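PDB 2ZON: cytochrome c551 from Achromobacter xylosoxidans, which probably shuttles electrons between redox partners through its bound c-type haem, as other small class I cytochromes do. Local coordinates for residues E13-S18 / A73-A78; A53-L56 / A61-P64. All blocks are in the same frame, centred on the assembly; numbering follows the deposited sequence.

Contact 1 (E13-S18 / A73-A78). With HEM (protoporphyrin IX containing Fe), chain K.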
loop_
_atom_site.group_PDB
_atom_site.type_symbol
_atom_site.label_atom_id
_atom_site.label_comp_id
_atom_site.label_asym_id
_atom_site.label_seq_id
_atom_site.Cartn_x
_atom_site.Cartn_y
_atom_site.Cartn_z
ATOM N N GLU D 13 -20.109 1.685 32.756
ATOM C CA GLU D 13 -19.456 0.968 31.662
ATOM C C GLU D 13 -19.512 1.758 30.341
ATOM O O GLU D 13 -18.519 1.847 29.635
ATOM C CB GLU D 13 -20.077 -0.417 31.471
ATOM C CG GLU D 13 -19.365 -1.255 30.403
ATOM C CD GLU D 13 -19.943 -2.645 30.232
ATOM O OE1 GLU D 13 -19.494 -3.332 29.284
ATOM O OE2 GLU D 13 -20.835 -3.064 31.026
ATOM N N LYS D 14 -20.670 2.336 30.027
ATOM C CA LYS D 14 -20.834 3.129 28.798
ATOM C C LYS D 14 -19.832 4.281 28.761
ATOM O O LYS D 14 -19.191 4.521 27.734
ATOM C CB LYS D 14 -22.259 3.688 28.710
ATOM C CG LYS D 14 -22.529 4.513 27.475
ATOM C CD LYS D 14 -23.970 4.984 27.500
ATOM C CE LYS D 14 -24.339 5.755 26.241
ATOM N NZ LYS D 14 -23.882 7.161 26.325
ATOM N N LEU D 15 -19.712 5.002 29.872
ATOM C CA LEU D 15 -18.737 6.087 29.952
ATOM C C LEU D 15 -17.324 5.527 29.804
ATOM O O LEU D 15 -16.493 6.054 29.033
ATOM C CB LEU D 15 -18.865 6.822 31.283
ATOM C CG LEU D 15 -18.537 8.318 31.395
ATOM C CD1 LEU D 15 -17.826 8.640 32.720
ATOM C CD2 LEU D 15 -17.835 8.976 30.188
ATOM N N TYR D 16 -17.060 4.434 30.518
ATOM C CA TYR D 16 -15.745 3.809 30.469
ATOM C C TYR D 16 -15.398 3.479 29.013
ATOM O O TYR D 16 -14.318 3.834 28.538
ATOM C CB TYR D 16 -15.669 2.543 31.346
ATOM C CG TYR D 16 -14.293 1.916 31.221
ATOM C CD1 TYR D 16 -13.240 2.304 32.056
ATOM C CD2 TYR D 16 -14.027 0.985 30.212
ATOM C CE1 TYR D 16 -11.943 1.752 31.896
ATOM C CE2 TYR D 16 -12.756 0.439 30.050
ATOM C CZ TYR D 16 -11.727 0.817 30.890
ATOM O OH TYR D 16 -10.477 0.261 30.692
ATOM N N ARG D 17 -16.327 2.824 28.305
ATOM C CA ARG D 17 -16.081 2.388 26.928
ATOM C C ARG D 17 -15.910 3.548 25.940
ATOM O O ARG D 17 -15.288 3.388 24.893
ATOM C CB ARG D 17 -17.223 1.493 26.448
ATOM C CG ARG D 17 -16.924 0.024 26.478
ATOM C CD ARG D 17 -16.627 -0.463 27.873
ATOM N NE ARG D 17 -16.385 -1.911 27.927
ATOM C CZ ARG D 17 -17.250 -2.835 27.514
ATOM N NH1 ARG D 17 -18.418 -2.475 26.996
ATOM N NH2 ARG D 17 -16.954 -4.121 27.623
ATOM N N SER D 18 -16.476 4.703 26.269
ATOM C CA SER D 18 -16.429 5.839 25.359
ATOM C C SER D 18 -15.142 6.635 25.520
ATOM O O SER D 18 -14.669 7.241 24.557
ATOM C CB SER D 18 -17.607 6.762 25.628
ATOM O OG SER D 18 -17.347 7.536 26.788
ATOM N N ALA D 73 -22.436 11.786 39.108
ATOM C CA ALA D 73 -23.066 10.465 39.240
ATOM C C ALA D 73 -22.582 9.471 38.174
ATOM O O ALA D 73 -22.432 8.272 38.454
ATOM C CB ALA D 73 -24.587 10.583 39.195
ATOM N N THR D 74 -22.371 9.960 36.951
ATOM C CA THR D 74 -21.959 9.077 35.869
ATOM C C THR D 74 -20.496 8.698 36.118
ATOM O O THR D 74 -20.109 7.548 35.937
ATOM C CB THR D 74 -22.131 9.735 34.489
ATOM O OG1 THR D 74 -23.507 10.099 34.299
ATOM C CG2 THR D 74 -21.712 8.774 33.359
ATOM N N LEU D 75 -19.686 9.685 36.521
ATOM C CA LEU D 75 -18.294 9.393 36.887
ATOM C C LEU D 75 -18.215 8.397 38.056
ATOM O O LEU D 75 -17.380 7.493 38.043
ATOM C CB LEU D 75 -17.512 10.679 37.211
ATOM C CG LEU D 75 -17.240 11.629 36.039
ATOM C CD1 LEU D 75 -16.824 13.019 36.515
ATOM C CD2 LEU D 75 -16.182 11.074 35.113
ATOM N N ARG D 76 -19.075 8.560 39.060
ATOM C CA ARG D 76 -19.120 7.596 40.168
ATOM C C ARG D 76 -19.386 6.183 39.656
ATOM O O ARG D 76 -18.756 5.209 40.110
ATOM C CB ARG D 76 -20.188 7.996 41.182
ATOM C CG ARG D 76 -20.346 6.995 42.316
ATOM C CD ARG D 76 -21.395 7.433 43.305
ATOM N NE ARG D 76 -20.941 8.626 44.004
ATOM C CZ ARG D 76 -21.365 9.857 43.753
ATOM N NH1 ARG D 76 -20.863 10.872 44.443
ATOM N NH2 ARG D 76 -22.291 10.079 42.820
ATOM N N ALA D 77 -20.329 6.082 38.715
ATOM C CA ALA D 77 -20.704 4.810 38.110
ATOM C C ALA D 77 -19.548 4.182 37.321
ATOM O O ALA D 77 -19.383 2.956 37.327
ATOM C CB ALA D 77 -21.942 4.982 37.221
ATOM N N ALA D 78 -18.750 5.017 36.653
ATOM C CA ALA D 78 -17.608 4.515 35.898
ATOM C C ALA D 78 -16.510 4.040 36.850
ATOM O O ALA D 78 -15.897 2.999 36.611
ATOM C CB ALA D 78 -17.075 5.583 34.917
HETATM C CHA HEM K . -5.845 6.900 37.675
HETATM C CHB HEM K . -10.513 6.366 36.647
HETATM C CHC HEM K . -9.775 8.585 32.459
HETATM C CHD HEM K . -5.050 8.068 33.071
HETATM C C1A HEM K . -7.196 6.592 37.855
HETATM C C2A HEM K . -7.822 6.132 39.015
HETATM C C3A HEM K . -9.158 5.989 38.701
HETATM C C4A HEM K . -9.334 6.362 37.378
HETATM C CMA HEM K . -10.298 5.507 39.618
HETATM C CAA HEM K . -7.138 5.846 40.348
HETATM C CBA HEM K . -6.941 7.130 41.127
HETATM C CGA HEM K . -5.541 7.143 41.741
HETATM O O1A HEM K . -4.581 6.806 41.012
HETATM O O2A HEM K . -5.473 7.482 42.931
HETATM C C1B HEM K . -10.791 7.011 35.446
HETATM C C2B HEM K . -12.037 7.254 34.896
HETATM C C3B HEM K . -11.846 7.913 33.699
HETATM C C4B HEM K . -10.459 8.004 33.526
HETATM C CMB HEM K . -13.376 6.890 35.584
HETATM C CAB HEM K . -12.931 8.326 32.703
HETATM C CBB HEM K . -14.045 9.205 33.301
HETATM C C1C HEM K . -8.409 8.628 32.168
HETATM C C2C HEM K . -7.790 9.065 30.998
HETATM C C3C HEM K . -6.418 8.940 31.153
HETATM C C4C HEM K . -6.246 8.402 32.436
HETATM C CMC HEM K . -8.543 9.586 29.763
HETATM C CAC HEM K . -5.403 9.230 30.045
HETATM C CBC HEM K . -5.337 10.656 29.484
HETATM C C1D HEM K . -4.800 7.785 34.413
HETATM C C2D HEM K . -3.569 7.745 35.066
HETATM C C3D HEM K . -3.776 7.413 36.387
HETATM C C4D HEM K . -5.154 7.244 36.519
HETATM C CMD HEM K . -2.207 8.034 34.408
HETATM C CAD HEM K . -2.720 7.279 37.508
HETATM C CBD HEM K . -2.406 8.674 38.073
HETATM C CGD HEM K . -1.003 8.785 38.707
HETATM O O1D HEM K . -0.726 7.976 39.618
HETATM O O2D HEM K . -0.235 9.681 38.273
HETATM N NA HEM K . -8.131 6.718 36.896
HETATM N NB HEM K . -9.854 7.476 34.596
HETATM N NC HEM K . -7.451 8.228 33.019
HETATM N ND HEM K . -5.739 7.479 35.323
HETATM FE FE HEM K . -7.788 7.437 34.983
#

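Contact 2 (A53-L56 / A61-P64). With HEM (protoporphyrin IX containing Fe), chain K.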
loop_
_atom_site.group_PDB
_atom_site.type_symbol
_atom_site.label_atom_id
_atom_site.label_comp_id
_atom_site.label_asym_id
_atom_site.label_seq_id
_atom_site.Cartn_x
_atom_site.Cartn_y
_atom_site.Cartn_z
ATOM N N ALA D 53 -13.017 11.472 43.844
ATOM C CA ALA D 53 -12.391 12.795 44.056
ATOM C C ALA D 53 -11.137 12.994 43.205
ATOM O O ALA D 53 -10.898 14.075 42.663
ATOM C CB ALA D 53 -12.076 13.011 45.540
ATOM N N THR D 54 -10.335 11.946 43.089
ATOM C CA THR D 54 -9.157 11.984 42.233
ATOM C C THR D 54 -9.520 12.149 40.750
ATOM O O THR D 54 -8.849 12.893 40.022
ATOM C CB THR D 54 -8.295 10.731 42.461
ATOM O OG1 THR D 54 -7.885 10.714 43.837
ATOM C CG2 THR D 54 -7.056 10.734 41.557
ATOM N N VAL D 55 -10.574 11.456 40.308
ATOM C CA VAL D 55 -11.008 11.524 38.902
ATOM C C VAL D 55 -11.474 12.940 38.580
ATOM O O VAL D 55 -11.066 13.520 37.575
ATOM C CB VAL D 55 -12.106 10.477 38.584
ATOM C CG1 VAL D 55 -12.720 10.699 37.200
ATOM C CG2 VAL D 55 -11.522 9.067 38.682
ATOM N N LEU D 56 -12.289 13.503 39.471
ATOM C CA LEU D 56 -12.806 14.862 39.300
ATOM C C LEU D 56 -11.680 15.892 39.205
ATOM O O LEU D 56 -11.688 16.760 38.321
ATOM C CB LEU D 56 -13.732 15.225 40.457
ATOM C CG LEU D 56 -15.152 14.679 40.432
ATOM C CD1 LEU D 56 -15.843 15.019 41.749
ATOM C CD2 LEU D 56 -15.932 15.267 39.262
ATOM N N ALA D 61 -1.061 12.333 34.410
ATOM C CA ALA D 61 -1.485 12.306 33.011
ATOM C C ALA D 61 -2.999 12.107 32.836
ATOM O O ALA D 61 -3.487 12.129 31.709
ATOM C CB ALA D 61 -0.728 11.236 32.244
ATOM N N MET D 62 -3.730 11.901 33.938
ATOM C CA MET D 62 -5.198 11.820 33.870
ATOM C C MET D 62 -5.783 13.211 34.016
ATOM O O MET D 62 -5.672 13.809 35.082
ATOM C CB MET D 62 -5.801 10.915 34.948
ATOM C CG MET D 62 -7.350 10.879 34.841
ATOM S SD MET D 62 -8.166 9.625 35.843
ATOM C CE MET D 62 -7.524 10.059 37.476
ATOM N N PRO D 63 -6.432 13.717 32.949
ATOM C CA PRO D 63 -6.983 15.067 32.999
ATOM C C PRO D 63 -8.215 15.139 33.899
ATOM O O PRO D 63 -8.844 14.117 34.165
ATOM C CB PRO D 63 -7.354 15.354 31.537
ATOM C CG PRO D 63 -7.626 14.014 30.958
ATOM C CD PRO D 63 -6.699 13.056 31.653
ATOM N N PRO D 64 -8.567 16.344 34.368
ATOM C CA PRO D 64 -9.773 16.441 35.213
ATOM C C PRO D 64 -11.001 15.745 34.587
ATOM O O PRO D 64 -11.214 15.809 33.364
ATOM C CB PRO D 64 -9.995 17.952 35.328
ATOM C CG PRO D 64 -8.602 18.531 35.198
ATOM C CD PRO D 64 -7.913 17.655 34.170
HETATM C CHA HEM K . -5.845 6.900 37.675
HETATM C CHB HEM K . -10.513 6.366 36.647
HETATM C CHC HEM K . -9.775 8.585 32.459
HETATM C CHD HEM K . -5.050 8.068 33.071
HETATM C C1A HEM K . -7.196 6.592 37.855
HETATM C C2A HEM K . -7.822 6.132 39.015
HETATM C C3A HEM K . -9.158 5.989 38.701
HETATM C C4A HEM K . -9.334 6.362 37.378
HETATM C CMA HEM K . -10.298 5.507 39.618
HETATM C CAA HEM K . -7.138 5.846 40.348
HETATM C CBA HEM K . -6.941 7.130 41.127
HETATM C CGA HEM K . -5.541 7.143 41.741
HETATM O O1A HEM K . -4.581 6.806 41.012
HETATM O O2A HEM K . -5.473 7.482 42.931
HETATM C C1B HEM K . -10.791 7.011 35.446
HETATM C C2B HEM K . -12.037 7.254 34.896
HETATM C C3B HEM K . -11.846 7.913 33.699
HETATM C C4B HEM K . -10.459 8.004 33.526
HETATM C CMB HEM K . -13.376 6.890 35.584
HETATM C CAB HEM K . -12.931 8.326 32.703
HETATM C CBB HEM K . -14.045 9.205 33.301
HETATM C C1C HEM K . -8.409 8.628 32.168
HETATM C C2C HEM K . -7.790 9.065 30.998
HETATM C C3C HEM K . -6.418 8.940 31.153
HETATM C C4C HEM K . -6.246 8.402 32.436
HETATM C CMC HEM K . -8.543 9.586 29.763
HETATM C CAC HEM K . -5.403 9.230 30.045
HETATM C CBC HEM K . -5.337 10.656 29.484
HETATM C C1D HEM K . -4.800 7.785 34.413
HETATM C C2D HEM K . -3.569 7.745 35.066
HETATM C C3D HEM K . -3.776 7.413 36.387
HETATM C C4D HEM K . -5.154 7.244 36.519
HETATM C CMD HEM K . -2.207 8.034 34.408
HETATM C CAD HEM K . -2.720 7.279 37.508
HETATM C CBD HEM K . -2.406 8.674 38.073
HETATM C CGD HEM K . -1.003 8.785 38.707
HETATM O O1D HEM K . -0.726 7.976 39.618
HETATM O O2D HEM K . -0.235 9.681 38.273
HETATM N NA HEM K . -8.131 6.718 36.896
HETATM N NB HEM K . -9.854 7.476 34.596
HETATM N NC HEM K . -7.451 8.228 33.019
HETATM N ND HEM K . -5.739 7.479 35.323
HETATM FE FE HEM K . -7.788 7.437 34.983
#

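Contact 1 (E13-S18 / A73-A78)
Leu15 reaches from helix 10-24 onto helix 72-85 and there meets Thr74, Leu75 and Ala78, so that a single branched side chain carries nearly the whole contact. Its CD1 does most of the work, approaching Ala78 CB at 3.8 Å and also meeting the CD2 branch of Leu75. Both torsions of Leu15 lie away from the staggered values, chi1 at -149° and chi2 at -142°, and in this modelled shape CD1 lies among all three partners. Thr74 touches with its methyl: CG2 comes to 3.8 Å from Leu15 CG, while OG1 is turned elsewhere and bonds to Asp71. Ala78 offers CB, which touches Leu15 CD1 and lies 4.0 Å from the haem methyl CMB. Leu75 starts from a direction facing away, yet its end swings back, and its CD2 packs 3.4 Å from haem CBB, an atom that Leu15 CD1 also touches.

The two helix segments cross at -82° with their axes 8.4 Å apart, an example of the nearly perpendicular packing of first and last helices that is characteristic of the cytochrome c fold. Within segment 13-18, Arg17 NH1 forms a salt bridge with Glu13 OE1, and Ser18 OG donates to Leu15 O. Across the interface itself the chemistry is entirely aliphatic, which implies cohesion by shape and burial, with methyl groups of Leu15, Leu75 and Ala78 packed against the CBB and CMB corner of the haem.

Contact 2 (A53-L56 / A61-P64)
Met62 and Val55, in touch through the methionine CE, lie over the same face of the porphyrin, whose opposite face belongs to the second axial ligand, His24. The methionine is laid across the macrocycle: CB stands 3.3 Å from haem C1D, CG is over NC, and CE is near NA. Between them SD binds the iron at 2.4 Å. Val55 CG2 covers the same face farther out, 3.5 Å from the meso carbon CHB. Over the periphery on this same side, Thr54 CG2 packs on CBA of a propionate arm, and Pro63 CD rests 3.5 Å from CBC, the end of an ethyl arm.

Shape explains how one chain does two jobs. Met62 runs extended from its backbone, with CG anti to N (chi1 179°), then bends at the sulfur (chi3 56°), which directs CE toward helix 48-57. There CE lies 4.0 Å from both Thr54 O and Val55 CA, and a little farther from the CG2 methyls of the same two residues. Farther along the loop, Pro64 meets the helix backbone instead, its CB packing 3.6 Å from Leu56 O. The hydroxyl of Thr54 is occupied within its own helix, bonded to Ala50 O.

Between loop 61-64 and helix 48-57 the contact is thus van der Waals, while Met62 also ties the loop to the iron. A thioether on one side of the iron and a histidine on the other make the class I cytochrome c pattern. A neutral sulfur ligand in largely apolar surroundings would be expected to favour the ferrous state and so raise the reduction potential.

In the fold
Both contacts line the same haem, contact 1 at the rim near CBB and CMB, contact 2 over the face that carries the methionine ligand. Their centres are about 14 Å apart, and the second is nested in the chain between the segments of the first. Leu75 joins them directly: its CD1 packs 3.7 Å from Leu56 CD2, and its CD2 lies 4.1 Å from Val55 CG1. Helix 72-85 is therefore shared, meeting helix 10-24 in contact 1 and, through Leu75, the helix segment 53-56 of contact 2. A chain of apolar contacts runs from Leu15 through Leu75 and Val55 to Met62 and its iron, illustrating how helix packing and cofactor binding share residues in a small protein.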